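Local coordinates for protein beta-phenylalanine aminotransferase (Variovorax paradoxus, PDB 4AO9) that catalyses the transamination of beta-phenylalanine with pyridoxal-5'-phosphate as cofactor, and belongs to the class-III aminotransferases, at residues 172-177 / 184-189; 178-183 / 258-263. All coordinates share one frame; numbering follows the deposited sequence.

In the fold
Residues 172-189 run without a break through both contacts: strand 171-175 leads into the loop 178-183, which reaches the cofactor, and 184-189 then returns to the strand end. Contact 1 closes this loop at its base, and contact 2 joins its middle to the end of strand 256-260 in the same seven-stranded sheet. Their centres lie about 10 Å apart, and they meet directly. F186 N is probably hydrogen-bonded to G178 O (2.9 Å), and F186 CE2 packs on H180 CD2 at 4.0 Å. The F186 side chain stays about 10 Å from the pyridoxal-5'-phosphate, which contact 2 touches; H180 lies between the phenyl ring and D260 at the cofactor's pyridine nitrogen.

Contact 1 (172-177 / 184-189); sequences IVVFSG and LGFGAR
V174 sets one methyl squarely on the ring of F186: CG2 stands 3.6 Å above the ring centroid, almost on the normal, a CH-pi contact over the face. Its nearest ring atom is F186 CE1, at 3.7 Å. The other methyl, V174 CG1, lies toward the rim of the same ring, 4.0 Å from F186 CE2, and the two side chains cross at about a right angle. F186 CG lies anti to its own carbonyl carbon (chi1 -55°), which swings the ring alongside V174, and the near-perpendicular chi2 of -87° turns its face to CG2, while F186 CB remains near the backbone, 3.9 Å from F175 O. Beyond the strand end the backbones take over. G177 N donates to G187 O over 3.2 Å with an N-H...O angle of 151°. The same oxygen receives a CA-H...O contact from S176 CA at 3.1 Å. G177 turns the chain here with a positive phi. Around this junction, S176 OG bonds Y204 N and S176 O takes a bond from Q230 NE2. Strand 171-175 runs parallel between strands 221-226 and 198-202, pairing through V173 with V223 and L225 and through I172 with D198 and L200; F186 meets F199 of strand 198-202 edge-to-face.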
loop_
_atom_site.group_PDB
_atom_site.type_symbol
_atom_site.label_atom_id
_atom_site.label_comp_id
_atom_site.label_asym_id
_atom_site.label_seq_id
_atom_site.Cartn_x
_atom_site.Cartn_y
_atom_site.Cartn_z
ATOM N N ILE A 172 -14.647 16.259 -6.719
ATOM C CA ILE A 172 -13.331 16.458 -6.121
ATOM C C ILE A 172 -12.532 17.424 -6.991
ATOM O O ILE A 172 -12.331 17.170 -8.174
ATOM C CB ILE A 172 -12.571 15.125 -6.017
ATOM C CG1 ILE A 172 -13.358 14.139 -5.146
ATOM C CG2 ILE A 172 -11.144 15.366 -5.473
ATOM C CD1 ILE A 172 -12.816 12.713 -5.208
ATOM N N VAL A 173 -12.109 18.551 -6.417
ATOM C CA VAL A 173 -11.235 19.486 -7.123
ATOM C C VAL A 173 -9.778 19.107 -6.912
ATOM O O VAL A 173 -9.322 18.935 -5.782
ATOM C CB VAL A 173 -11.496 20.941 -6.663
ATOM C CG1 VAL A 173 -10.457 21.896 -7.248
ATOM C CG2 VAL A 173 -12.897 21.377 -7.063
ATOM N N VAL A 174 -9.075 18.946 -8.028
ATOM C CA VAL A 174 -7.630 18.706 -8.046
ATOM C C VAL A 174 -7.002 19.658 -9.060
ATOM O O VAL A 174 -7.714 20.418 -9.743
ATOM C CB VAL A 174 -7.294 17.238 -8.426
ATOM C CG1 VAL A 174 -7.706 16.289 -7.289
ATOM C CG2 VAL A 174 -7.944 16.841 -9.765
ATOM N N PHE A 175 -5.680 19.622 -9.167
ATOM C CA PHE A 175 -4.982 20.576 -10.026
ATOM C C PHE A 175 -4.122 19.932 -11.073
ATOM O O PHE A 175 -3.567 18.851 -10.862
ATOM C CB PHE A 175 -4.244 21.622 -9.178
ATOM C CG PHE A 175 -5.188 22.378 -8.316
ATOM C CD1 PHE A 175 -5.565 21.871 -7.073
ATOM C CD2 PHE A 175 -5.830 23.508 -8.799
ATOM C CE1 PHE A 175 -6.538 22.516 -6.308
ATOM C CE2 PHE A 175 -6.788 24.164 -8.040
ATOM C CZ PHE A 175 -7.150 23.662 -6.792
ATOM N N SER A 176 -4.059 20.596 -12.230
ATOM C CA SER A 176 -3.238 20.145 -13.346
ATOM C C SER A 176 -1.819 19.889 -12.857
ATOM O O SER A 176 -1.265 20.691 -12.098
ATOM C CB SER A 176 -3.238 21.211 -14.452
ATOM O OG SER A 176 -2.679 22.431 -13.992
ATOM N N GLY A 177 -1.248 18.761 -13.270
ATOM C CA GLY A 177 0.083 18.367 -12.814
ATOM C C GLY A 177 0.117 17.694 -11.449
ATOM O O GLY A 177 1.164 17.215 -11.025
ATOM N N LEU A 184 -3.946 8.223 -8.733
ATOM C CA LEU A 184 -4.425 9.598 -8.518
ATOM C C LEU A 184 -3.491 10.638 -9.121
ATOM O O LEU A 184 -2.955 11.491 -8.417
ATOM C CB LEU A 184 -4.616 9.871 -7.018
ATOM C CG LEU A 184 -5.694 9.073 -6.272
ATOM C CD1 LEU A 184 -5.511 9.272 -4.774
ATOM C CD2 LEU A 184 -7.102 9.490 -6.692
ATOM N N GLY A 185 -3.334 10.587 -10.440
ATOM C CA GLY A 185 -2.418 11.471 -11.160
ATOM C C GLY A 185 -3.156 12.287 -12.200
ATOM O O GLY A 185 -4.145 11.824 -12.776
ATOM N N PHE A 186 -2.688 13.509 -12.420
ATOM C CA PHE A 186 -3.343 14.447 -13.329
ATOM C C PHE A 186 -2.355 15.190 -14.191
ATOM O O PHE A 186 -1.340 15.671 -13.699
ATOM C CB PHE A 186 -4.206 15.425 -12.517
ATOM C CG PHE A 186 -5.179 14.709 -11.634
ATOM C CD1 PHE A 186 -6.423 14.332 -12.125
ATOM C CD2 PHE A 186 -4.818 14.327 -10.336
ATOM C CE1 PHE A 186 -7.297 13.596 -11.338
ATOM C CE2 PHE A 186 -5.682 13.610 -9.545
ATOM C CZ PHE A 186 -6.931 13.224 -10.044
ATOM N N GLY A 187 -2.648 15.224 -15.490
ATOM C CA GLY A 187 -2.030 16.176 -16.410
ATOM C C GLY A 187 -3.036 17.303 -16.469
ATOM O O GLY A 187 -3.441 17.818 -15.422
ATOM N N ALA A 188 -3.463 17.679 -17.679
ATOM C CA ALA A 188 -4.628 18.545 -17.853
ATOM C C ALA A 188 -5.932 17.797 -17.553
ATOM O O ALA A 188 -6.954 18.402 -17.216
ATOM C CB ALA A 188 -4.658 19.122 -19.273
ATOM N N ARG A 189 -5.877 16.470 -17.679
ATOM C CA ARG A 189 -7.004 15.583 -17.422
ATOM C C ARG A 189 -6.522 14.452 -16.509
ATOM O O ARG A 189 -5.322 14.284 -16.347
ATOM C CB ARG A 189 -7.505 14.997 -18.745
ATOM C CG ARG A 189 -8.021 16.035 -19.745
ATOM C CD ARG A 189 -8.305 15.397 -21.105
ATOM N NE ARG A 189 -9.166 14.220 -20.987
ATOM C CZ ARG A 189 -10.459 14.187 -21.307
ATOM N NH1 ARG A 189 -11.068 15.268 -21.786
ATOM N NH2 ARG A 189 -11.144 13.061 -21.157
#

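Contact 2 (178-183 / 258-263); sequences GYHGGV and VFDEVM. With PLP (pyridoxal-5'-phosphate), chain C.
D260 and H180 join through a short, nearly straight hydrogen bond beside the pyridine nitrogen of the cofactor. Followed outward, D260 CB first passes the imidazole, 3.6 Å from H180 ND1. With CG anti to the backbone N (chi1 180°), the carboxylate is carried off the strand end toward the cofactor, and D260 CG comes to 3.5 Å from PLP N1. OD1 accepts from V262 N at 3.0 Å, nearly along its C-O axis, forming an Asx turn that fixes the rotation of the carboxylate; OD1 also packs against the cofactor's methyl carbon, PLP C2A, at 3.4 Å. OD2 offers its anti lone pair to H180 ND1 (2.8 Å, N-H...O angle 166°) and also lies 2.8 Å from PLP N1. OD2 lies close to the plane of the imidazole, although ring and carboxylate planes are turned 37° apart. N156 ND2 adds another hydrogen bond to OD2 and also donates to H180 O, tying the two sides together. On one face of the pyridine ring V262 CG1 sits 3.5 Å from PLP C4; from the opposite face Y179 directs its ring edge, with CE2 3.8 Å from the same atom, and its OH bonds S318 OG of the second subunit. The bonds from H180 and N156 to OD2 help position D260, though both residues also line the cofactor pocket. As in related fold-type I enzymes, a carboxylate at N1 would favour a protonated pyridine nitrogen, making the cofactor a better electron sink during transamination.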
loop_
_atom_site.group_PDB
_atom_site.type_symbol
_atom_site.label_atom_id
_atom_site.label_comp_id
_atom_site.label_asym_id
_atom_site.label_seq_id
_atom_site.Cartn_x
_atom_site.Cartn_y
_atom_site.Cartn_z
ATOM N N GLY A 178 -1.031 17.648 -10.778
ATOM C CA GLY A 178 -1.127 17.051 -9.457
ATOM C C GLY A 178 -0.768 15.582 -9.454
ATOM O O GLY A 178 -1.153 14.829 -10.357
ATOM N N TYR A 179 0.000 15.188 -8.446
ATOM C CA TYR A 179 0.344 13.785 -8.255
ATOM C C TYR A 179 0.047 13.366 -6.832
ATOM O O TYR A 179 0.644 13.889 -5.872
ATOM C CB TYR A 179 1.807 13.472 -8.605
ATOM C CG TYR A 179 2.120 12.010 -8.406
ATOM C CD1 TYR A 179 1.700 11.058 -9.337
ATOM C CD2 TYR A 179 2.761 11.568 -7.254
ATOM C CE1 TYR A 179 1.961 9.698 -9.141
ATOM C CE2 TYR A 179 3.025 10.203 -7.048
ATOM C CZ TYR A 179 2.613 9.284 -7.997
ATOM O OH TYR A 179 2.854 7.941 -7.799
ATOM N N HIS A 180 -0.840 12.379 -6.707
ATOM C CA HIS A 180 -1.310 11.950 -5.391
ATOM C C HIS A 180 -1.190 10.443 -5.218
ATOM O O HIS A 180 -1.732 9.868 -4.270
ATOM C CB HIS A 180 -2.736 12.445 -5.160
ATOM C CG HIS A 180 -2.870 13.924 -5.344
ATOM N ND1 HIS A 180 -2.317 14.831 -4.466
ATOM C CD2 HIS A 180 -3.469 14.656 -6.320
ATOM C CE1 HIS A 180 -2.584 16.060 -4.888
ATOM N NE2 HIS A 180 -3.283 15.979 -6.005
ATOM N N GLY A 181 -0.452 9.814 -6.135
ATOM C CA GLY A 181 -0.205 8.376 -6.078
ATOM C C GLY A 181 -0.539 7.661 -7.362
ATOM O O GLY A 181 -0.949 8.286 -8.343
ATOM N N GLY A 182 -0.401 6.333 -7.317
ATOM C CA GLY A 182 -0.435 5.490 -8.516
ATOM C C GLY A 182 -1.732 5.490 -9.290
ATOM O O GLY A 182 -1.734 5.208 -10.491
ATOM N N VAL A 183 -2.829 5.781 -8.602
ATOM C CA VAL A 183 -4.136 5.850 -9.250
ATOM C C VAL A 183 -4.776 7.218 -9.035
ATOM O O VAL A 183 -5.989 7.362 -9.146
ATOM C CB VAL A 183 -5.081 4.707 -8.802
ATOM C CG1 VAL A 183 -4.565 3.354 -9.296
ATOM C CG2 VAL A 183 -5.236 4.698 -7.276
ATOM N N VAL A 258 -7.935 19.400 1.611
ATOM C CA VAL A 258 -6.967 18.358 1.957
ATOM C C VAL A 258 -5.617 18.731 1.365
ATOM O O VAL A 258 -5.485 18.900 0.142
ATOM C CB VAL A 258 -7.413 16.964 1.453
ATOM C CG1 VAL A 258 -6.340 15.914 1.757
ATOM C CG2 VAL A 258 -8.762 16.570 2.057
ATOM N N PHE A 259 -4.629 18.910 2.242
ATOM C CA PHE A 259 -3.261 19.074 1.780
ATOM C C PHE A 259 -2.555 17.726 1.716
ATOM O O PHE A 259 -2.430 17.012 2.730
ATOM C CB PHE A 259 -2.457 20.006 2.690
ATOM C CG PHE A 259 -2.684 21.489 2.461
ATOM C CD1 PHE A 259 -2.871 22.031 1.189
ATOM C CD2 PHE A 259 -2.634 22.350 3.550
ATOM C CE1 PHE A 259 -3.036 23.411 1.011
ATOM C CE2 PHE A 259 -2.814 23.731 3.384
ATOM C CZ PHE A 259 -3.016 24.256 2.126
ATOM N N ASP A 260 -2.059 17.416 0.522
ATOM C CA ASP A 260 -1.189 16.271 0.327
ATOM C C ASP A 260 0.227 16.711 0.682
ATOM O O ASP A 260 0.886 17.383 -0.112
ATOM C CB ASP A 260 -1.292 15.793 -1.132
ATOM C CG ASP A 260 -0.400 14.595 -1.420
ATOM O OD1 ASP A 260 0.523 14.317 -0.629
ATOM O OD2 ASP A 260 -0.626 13.931 -2.444
ATOM N N GLU A 261 0.667 16.343 1.884
ATOM C CA GLU A 261 2.025 16.662 2.343
ATOM C C GLU A 261 2.907 15.423 2.373
ATOM O O GLU A 261 3.907 15.364 3.091
ATOM C CB GLU A 261 2.011 17.393 3.695
ATOM C CG GLU A 261 1.308 18.761 3.641
ATOM C CD GLU A 261 1.980 19.788 4.511
ATOM O OE1 GLU A 261 3.037 20.295 4.101
ATOM O OE2 GLU A 261 1.465 20.052 5.609
ATOM N N VAL A 262 2.586 14.451 1.523
ATOM C CA VAL A 262 3.439 13.253 1.438
ATOM C C VAL A 262 4.892 13.654 1.181
ATOM O O VAL A 262 5.804 13.088 1.775
ATOM C CB VAL A 262 2.918 12.252 0.378
ATOM C CG1 VAL A 262 3.953 11.151 0.091
ATOM C CG2 VAL A 262 1.585 11.643 0.821
ATOM N N MET A 263 5.095 14.629 0.308
ATOM C CA MET A 263 6.432 15.181 0.090
ATOM C C MET A 263 6.688 16.430 0.947
ATOM O O MET A 263 7.734 16.557 1.588
ATOM C CB MET A 263 6.619 15.494 -1.391
ATOM C CG MET A 263 8.043 15.542 -1.817
ATOM S SD MET A 263 8.101 15.542 -3.612
ATOM C CE MET A 263 8.114 13.807 -4.033
HETATM N N1 PLP C . 1.550 12.218 -3.067
HETATM C C2 PLP C . 2.729 12.815 -3.234
HETATM C C2A PLP C . 2.746 14.344 -3.220
HETATM C C3 PLP C . 3.890 12.053 -3.398
HETATM O O3 PLP C . 4.976 12.645 -3.541
HETATM C C4 PLP C . 3.852 10.649 -3.398
HETATM C C4A PLP C . 5.103 9.762 -3.552
HETATM C C5 PLP C . 2.570 10.073 -3.252
HETATM C C6 PLP C . 1.448 10.886 -3.090
HETATM C C5A PLP C . 2.375 8.544 -3.259
HETATM O O4P PLP C . 2.945 7.845 -2.234
HETATM P P PLP C . 3.242 6.281 -2.484
HETATM O O1P PLP C . 4.317 6.191 -3.633
HETATM O O2P PLP C . 1.916 5.577 -2.941
HETATM O O3P PLP C . 3.690 5.748 -1.165
#